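Local coordinates for Oxidored_FMN domain-containing protein ([Pseudomonas] geniculata N1, PDB 6L6J) that oxidises 6-hydroxypseudooxynicotine as an amine oxidase, probably passing electrons through a bound flavin mononucleotide and a four-iron, four-sulfur cluster, at residues Ser269-Glu274 with Leu433-Ala438; Gly346-Thr351 with Asn563-Val568. All coordinates share one frame; numbering follows the deposited sequence.

Contact 1: Ser269-Glu274 with Leu433-Ala438; sequences SSRFFE and LPRLSA
Arg435 reaches across to Arg271 and Phe272, joining a loop of the flavin-binding barrel to a loop of the Rossmann-like domain. Its NE gives a nearly straight hydrogen bond to Arg271 O (2.8 Å, 168° at the hydrogen), with the acceptor in the guanidinium plane. NH2 adds only a weak bond to the same oxygen. CG of Arg435 sits between the backbone N and the carbonyl carbon (chi1 66°), and bends further along the chain bring NE to this carbonyl. Phe272 CE1 lies over one face of the guanidinium, 3.4 Å from Arg435 CZ, with ring and guanidinium planes 38° apart.

Two salt bridges lead outward, from Arg435 NH1 to Asp539 and from Arg271 NE to Glu566.

A CH...O contact and a water add to the polar links. Arg271 CA lies 3.3 Å from Arg435 O. The water donates to both Ser270 OG and Arg435 O and accepts from Ala438 N. Ser270 OG is also bonded to Ile345 O.

The apolar contacts are few. Arg271 CD touches Leu436 CD2 at 3.9 Å, and Ser270 CB lies beside Ala438 CB at 3.8 Å.

Helix 567-577 packs on Arg271, Phe272 and Arg435, while helix 533-542 meets Arg271 and Leu433.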
loop_
_atom_site.group_PDB
_atom_site.type_symbol
_atom_site.label_atom_id
_atom_site.label_comp_id
_atom_site.label_asym_id
_atom_site.label_seq_id
_atom_site.Cartn_x
_atom_site.Cartn_y
_atom_site.Cartn_z
ATOM N N SER A 269 5.357 -5.635 2.266
ATOM C CA SER A 269 5.969 -4.349 2.697
ATOM C C SER A 269 7.481 -4.388 2.472
ATOM O O SER A 269 8.054 -5.468 2.633
ATOM C CB SER A 269 5.667 -4.082 4.131
ATOM O OG SER A 269 6.678 -3.280 4.703
ATOM N N SER A 270 8.098 -3.246 2.153
ATOM C CA SER A 270 9.565 -3.106 1.906
ATOM C C SER A 270 10.382 -3.426 3.176
ATOM O O SER A 270 11.580 -3.760 3.021
ATOM C CB SER A 270 9.926 -1.750 1.343
ATOM O OG SER A 270 9.899 -0.737 2.346
ATOM N N ARG A 271 9.776 -3.328 4.369
ATOM C CA ARG A 271 10.406 -3.778 5.652
ATOM C C ARG A 271 10.791 -5.286 5.618
ATOM O O ARG A 271 11.617 -5.723 6.440
ATOM C CB ARG A 271 9.480 -3.481 6.848
ATOM C CG ARG A 271 9.510 -2.031 7.311
ATOM C CD ARG A 271 9.246 -1.851 8.779
ATOM N NE ARG A 271 7.832 -1.968 9.105
ATOM C CZ ARG A 271 7.323 -1.944 10.339
ATOM N NH1 ARG A 271 8.104 -1.839 11.410
ATOM N NH2 ARG A 271 6.012 -2.012 10.490
ATOM N N PHE A 272 10.212 -6.095 4.731
ATOM C CA PHE A 272 10.330 -7.568 4.813
ATOM C C PHE A 272 10.523 -8.216 3.435
ATOM O O PHE A 272 11.001 -9.364 3.411
ATOM C CB PHE A 272 9.116 -8.113 5.559
ATOM C CG PHE A 272 9.001 -7.620 6.980
ATOM C CD1 PHE A 272 9.909 -8.034 7.948
ATOM C CD2 PHE A 272 7.999 -6.723 7.348
ATOM C CE1 PHE A 272 9.807 -7.582 9.255
ATOM C CE2 PHE A 272 7.897 -6.269 8.655
ATOM C CZ PHE A 272 8.798 -6.699 9.607
ATOM N N PHE A 273 10.177 -7.540 2.332
ATOM C CA PHE A 273 10.367 -8.086 0.963
ATOM C C PHE A 273 11.164 -7.080 0.136
ATOM O O PHE A 273 11.176 -5.946 0.550
ATOM C CB PHE A 273 8.997 -8.453 0.389
ATOM C CG PHE A 273 8.201 -9.413 1.240
ATOM C CD1 PHE A 273 7.530 -8.965 2.369
ATOM C CD2 PHE A 273 8.109 -10.763 0.915
ATOM C CE1 PHE A 273 6.789 -9.844 3.156
ATOM C CE2 PHE A 273 7.374 -11.640 1.701
ATOM C CZ PHE A 273 6.714 -11.181 2.825
ATOM N N GLU A 274 11.841 -7.508 -0.935
ATOM C CA GLU A 274 12.353 -6.613 -2.026
ATOM C C GLU A 274 11.793 -7.097 -3.370
ATOM O O GLU A 274 10.987 -8.046 -3.374
ATOM C CB GLU A 274 13.891 -6.510 -2.011
ATOM C CG GLU A 274 14.488 -5.230 -2.687
ATOM C CD GLU A 274 14.108 -3.825 -2.197
ATOM O OE1 GLU A 274 13.226 -3.693 -1.319
ATOM O OE2 GLU A 274 14.677 -2.858 -2.684
ATOM N N LEU A 433 17.429 3.577 10.017
ATOM C CA LEU A 433 16.943 2.571 11.003
ATOM C C LEU A 433 16.673 1.253 10.282
ATOM O O LEU A 433 16.320 1.244 9.105
ATOM C CB LEU A 433 15.667 3.067 11.684
ATOM C CG LEU A 433 15.822 4.250 12.631
ATOM C CD1 LEU A 433 14.459 4.688 13.130
ATOM C CD2 LEU A 433 16.746 3.914 13.789
ATOM N N PRO A 434 16.786 0.091 10.960
ATOM C CA PRO A 434 16.613 -1.197 10.294
ATOM C C PRO A 434 15.238 -1.324 9.614
ATOM O O PRO A 434 14.222 -1.025 10.219
ATOM C CB PRO A 434 16.748 -2.228 11.423
ATOM C CG PRO A 434 17.513 -1.505 12.498
ATOM C CD PRO A 434 17.042 -0.067 12.401
ATOM N N ARG A 435 15.305 -1.730 8.352
ATOM C CA ARG A 435 14.243 -2.131 7.382
ATOM C C ARG A 435 13.400 -0.936 6.938
ATOM O O ARG A 435 12.427 -1.181 6.218
ATOM C CB ARG A 435 13.509 -3.415 7.789
ATOM C CG ARG A 435 12.663 -3.410 9.042
ATOM C CD ARG A 435 12.813 -4.718 9.819
ATOM N NE ARG A 435 12.805 -5.873 8.949
ATOM C CZ ARG A 435 13.191 -7.106 9.269
ATOM N NH1 ARG A 435 13.586 -7.387 10.491
ATOM N NH2 ARG A 435 13.142 -8.073 8.367
ATOM N N LEU A 436 13.900 0.287 7.128
ATOM C CA LEU A 436 13.223 1.528 6.678
ATOM C C LEU A 436 14.006 2.175 5.541
ATOM O O LEU A 436 13.772 3.342 5.260
ATOM C CB LEU A 436 13.118 2.504 7.856
ATOM C CG LEU A 436 12.044 2.216 8.900
ATOM C CD1 LEU A 436 11.747 3.488 9.664
ATOM C CD2 LEU A 436 10.770 1.653 8.278
ATOM N N SER A 437 14.877 1.431 4.877
ATOM C CA SER A 437 15.828 1.957 3.863
ATOM C C SER A 437 15.083 2.505 2.647
ATOM O O SER A 437 15.400 3.649 2.249
ATOM C CB SER A 437 16.821 0.915 3.456
ATOM O OG SER A 437 17.823 1.511 2.678
ATOM N N ALA A 438 14.178 1.711 2.057
ATOM C CA ALA A 438 13.376 2.082 0.856
ATOM C C ALA A 438 12.627 3.416 1.048
ATOM O O ALA A 438 12.352 4.066 0.055
ATOM C CB ALA A 438 12.393 0.989 0.539
HETATM O O HOH W 1 12.315 -0.399 3.584
#

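Contact 2: Gly346-Thr351 with Asn563-Val568; sequences GCNACT and NTLEMV. With SF4 (iron/sulfur cluster), chain C; FMN (flavin mononucleotide), chain B.
The cysteine-rich loop that holds the [4Fe-4S] cluster, with the first turn of helix 349-355, packs here on the link between helices 561-564 and 567-577. Cys347 SG binds one iron at 2.2 Å and Cys350 SG another at 2.1 Å; Cys344 and Cys362 complete the site. The flavin lies close by, with its C8M methyl 3.3 Å from Thr351 OG1.

Asn348 carries the contact, its CB pointing toward 563-568. Its CG stands beside the backbone N (chi1 -81°), which brings ND2 to Thr564 O at 2.8 Å. The oxygen lies in the amide plane, though the donor is tilted 32° from the carbonyl plane. ND2 also bonds to Ser267 O, and OD1 accepts from Arg321, a flavin-binding residue. Both ends of the buried amide are thus held, which fixes its rotation. An alanine here would probably leave Thr564 O without this donor and Arg321 without one of its acceptors.

Asn348 CB packs against Thr564 CB at 4.0 Å. Thr564 OG1 donates to Glu566 OE1. Glu566 OE2 has Ser269 OG as an outside partner, modelled so close that its exact geometry is doubtful. One water bridges the segments: it donates to Cys347 O, and also to Glu566 OE1, which lies 2.6 Å from the water oxygen.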
loop_
_atom_site.group_PDB
_atom_site.type_symbol
_atom_site.label_atom_id
_atom_site.label_comp_id
_atom_site.label_asym_id
_atom_site.label_seq_id
_atom_site.Cartn_x
_atom_site.Cartn_y
_atom_site.Cartn_z
ATOM N N GLY A 346 7.081 0.741 -0.608
ATOM C CA GLY A 346 6.521 -0.446 0.067
ATOM C C GLY A 346 6.074 -0.176 1.486
ATOM O O GLY A 346 6.147 -1.122 2.277
ATOM N N CYS A 347 5.559 1.033 1.775
ATOM C CA CYS A 347 5.049 1.463 3.117
ATOM C C CYS A 347 3.684 0.839 3.389
ATOM O O CYS A 347 3.309 0.769 4.593
ATOM C CB CYS A 347 4.914 2.976 3.236
ATOM S SG CYS A 347 3.861 3.689 1.954
ATOM N N ASN A 348 2.988 0.431 2.320
ATOM C CA ASN A 348 1.619 -0.160 2.338
ATOM C C ASN A 348 0.603 0.797 2.999
ATOM O O ASN A 348 -0.424 0.311 3.520
ATOM C CB ASN A 348 1.623 -1.539 2.992
ATOM C CG ASN A 348 2.070 -2.643 2.056
ATOM O OD1 ASN A 348 2.466 -2.382 0.921
ATOM N ND2 ASN A 348 2.019 -3.887 2.528
ATOM N N ALA A 349 0.817 2.110 2.919
ATOM C CA ALA A 349 -0.185 3.127 3.311
ATOM C C ALA A 349 -1.409 3.059 2.371
ATOM O O ALA A 349 -2.508 3.432 2.823
ATOM C CB ALA A 349 0.454 4.496 3.311
ATOM N N CYS A 350 -1.236 2.613 1.112
ATOM C CA CYS A 350 -2.334 2.342 0.132
ATOM C C CYS A 350 -3.225 1.204 0.659
ATOM O O CYS A 350 -4.455 1.332 0.704
ATOM C CB CYS A 350 -1.786 1.994 -1.254
ATOM S SG CYS A 350 -0.421 0.798 -1.269
ATOM N N THR A 351 -2.579 0.132 1.070
ATOM C CA THR A 351 -3.154 -1.061 1.738
ATOM C C THR A 351 -3.940 -0.625 2.989
ATOM O O THR A 351 -5.083 -1.152 3.227
ATOM C CB THR A 351 -1.976 -2.027 1.971
ATOM O OG1 THR A 351 -1.710 -2.616 0.690
ATOM C CG2 THR A 351 -2.216 -3.085 3.008
ATOM N N ASN A 563 -3.182 -3.166 9.160
ATOM C CA ASN A 563 -3.669 -2.385 7.993
ATOM C C ASN A 563 -2.578 -2.270 6.914
ATOM O O ASN A 563 -2.929 -2.245 5.735
ATOM C CB ASN A 563 -4.185 -1.010 8.414
ATOM C CG ASN A 563 -5.418 -1.082 9.288
ATOM O OD1 ASN A 563 -6.206 -2.030 9.194
ATOM N ND2 ASN A 563 -5.604 -0.068 10.127
ATOM N N THR A 564 -1.303 -2.187 7.292
ATOM C CA THR A 564 -0.169 -2.161 6.343
ATOM C C THR A 564 0.218 -3.606 5.998
ATOM O O THR A 564 1.151 -3.784 5.201
ATOM C CB THR A 564 1.009 -1.396 6.950
ATOM O OG1 THR A 564 1.429 -2.170 8.070
ATOM C CG2 THR A 564 0.668 0.019 7.381
ATOM N N LEU A 565 -0.473 -4.596 6.580
ATOM C CA LEU A 565 -0.226 -6.043 6.390
ATOM C C LEU A 565 1.207 -6.360 6.800
ATOM O O LEU A 565 1.875 -7.112 6.073
ATOM C CB LEU A 565 -0.457 -6.418 4.931
ATOM C CG LEU A 565 -1.807 -6.019 4.353
ATOM C CD1 LEU A 565 -1.799 -6.200 2.833
ATOM C CD2 LEU A 565 -2.925 -6.811 4.992
ATOM N N GLU A 566 1.665 -5.796 7.915
ATOM C CA GLU A 566 3.028 -6.037 8.465
ATOM C C GLU A 566 2.955 -6.732 9.826
ATOM O O GLU A 566 4.011 -7.180 10.295
ATOM C CB GLU A 566 3.810 -4.729 8.571
ATOM C CG GLU A 566 4.094 -4.092 7.224
ATOM C CD GLU A 566 4.835 -2.763 7.328
ATOM O OE1 GLU A 566 4.275 -1.806 7.932
ATOM O OE2 GLU A 566 5.987 -2.681 6.845
ATOM N N MET A 567 1.779 -6.844 10.452
ATOM C CA MET A 567 1.702 -7.372 11.847
ATOM C C MET A 567 2.374 -8.747 11.898
ATOM O O MET A 567 3.303 -8.914 12.702
ATOM C CB MET A 567 0.275 -7.493 12.394
ATOM C CG MET A 567 0.273 -7.400 13.926
ATOM S SD MET A 567 -1.263 -7.836 14.775
ATOM C CE MET A 567 -2.404 -6.760 13.909
ATOM N N VAL A 568 1.950 -9.670 11.031
ATOM C CA VAL A 568 2.427 -11.081 11.055
ATOM C C VAL A 568 3.949 -11.117 10.836
ATOM O O VAL A 568 4.595 -12.006 11.372
ATOM C CB VAL A 568 1.664 -11.928 10.021
ATOM C CG1 VAL A 568 1.927 -11.438 8.598
ATOM C CG2 VAL A 568 1.976 -13.412 10.142
HETATM FE FE1 SF4 C . 3.691 3.281 -0.196
HETATM FE FE2 SF4 C . 4.004 2.046 -2.938
HETATM FE FE3 SF4 C . 2.417 4.550 -2.571
HETATM FE FE4 SF4 C . 1.323 1.902 -1.615
HETATM S S1 SF4 C . 2.023 2.631 -3.430
HETATM S S2 SF4 C . 1.709 3.797 -0.707
HETATM S S3 SF4 C . 3.276 1.345 -1.054
HETATM S S4 SF4 C . 4.354 3.970 -2.093
HETATM N N1 FMN B . -5.378 -8.225 -5.480
HETATM C C2 FMN B . -6.570 -8.761 -5.899
HETATM O O2 FMN B . -6.535 -9.859 -6.463
HETATM N N3 FMN B . -7.763 -8.167 -5.773
HETATM C C4 FMN B . -7.870 -6.957 -5.198
HETATM O O4 FMN B . -8.968 -6.414 -5.078
HETATM C C4A FMN B . -6.636 -6.302 -4.683
HETATM N N5 FMN B . -6.676 -5.085 -4.088
HETATM C C5A FMN B . -5.518 -4.499 -3.708
HETATM C C6 FMN B . -5.544 -3.217 -3.165
HETATM C C7 FMN B . -4.355 -2.618 -2.799
HETATM C C7M FMN B . -4.408 -1.283 -2.164
HETATM C C8 FMN B . -3.070 -3.297 -3.005
HETATM C C8M FMN B . -1.771 -2.680 -2.580
HETATM C C9 FMN B . -3.025 -4.557 -3.541
HETATM C C9A FMN B . -4.198 -5.194 -3.919
HETATM N N10 FMN B . -4.169 -6.464 -4.513
HETATM C C10 FMN B . -5.364 -7.022 -4.895
HETATM C "C1'" FMN B . -2.896 -7.214 -4.757
HETATM C "C2'" FMN B . -2.215 -6.716 -6.017
HETATM O "O2'" FMN B . -3.046 -7.078 -7.106
HETATM C "C3'" FMN B . -0.857 -7.318 -6.225
HETATM O "O3'" FMN B . -1.004 -8.723 -6.435
HETATM C "C4'" FMN B . 0.119 -7.079 -5.074
HETATM O "O4'" FMN B . 0.032 -5.707 -4.621
HETATM C "C5'" FMN B . 1.543 -7.439 -5.474
HETATM O "O5'" FMN B . 1.928 -6.599 -6.549
HETATM P P FMN B . 2.746 -5.229 -6.271
HETATM O O1P FMN B . 4.065 -5.650 -5.665
HETATM O O2P FMN B . 2.848 -4.640 -7.643
HETATM O O3P FMN B . 1.873 -4.425 -5.327
HETATM O O HOH W 2 7.427 -0.488 4.799
HETATM O O HOH W 3 4.643 0.500 6.728
#

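How the contacts relate
From the N terminus, the chain first builds the flavin-binding barrel, and 269-274 lies in a loop after helix 263-266. The cluster loop 346-351 follows. The chain next enters the Rossmann-like domain, where 433-438 returns to 269-274 and closes contact 1 over 158 residues. Further on, 563-568 returns to 346-351 and closes contact 2 over 211 residues. The two loops cross, because 346-351 lies within the span of contact 1 and 563-568 beyond it. Their centres are 12 Å apart, and a backbone hydrogen bond from Ser270 N to Gly346 O joins them directly. Together they tie the barrel, the cluster loop and both alpha/beta domains.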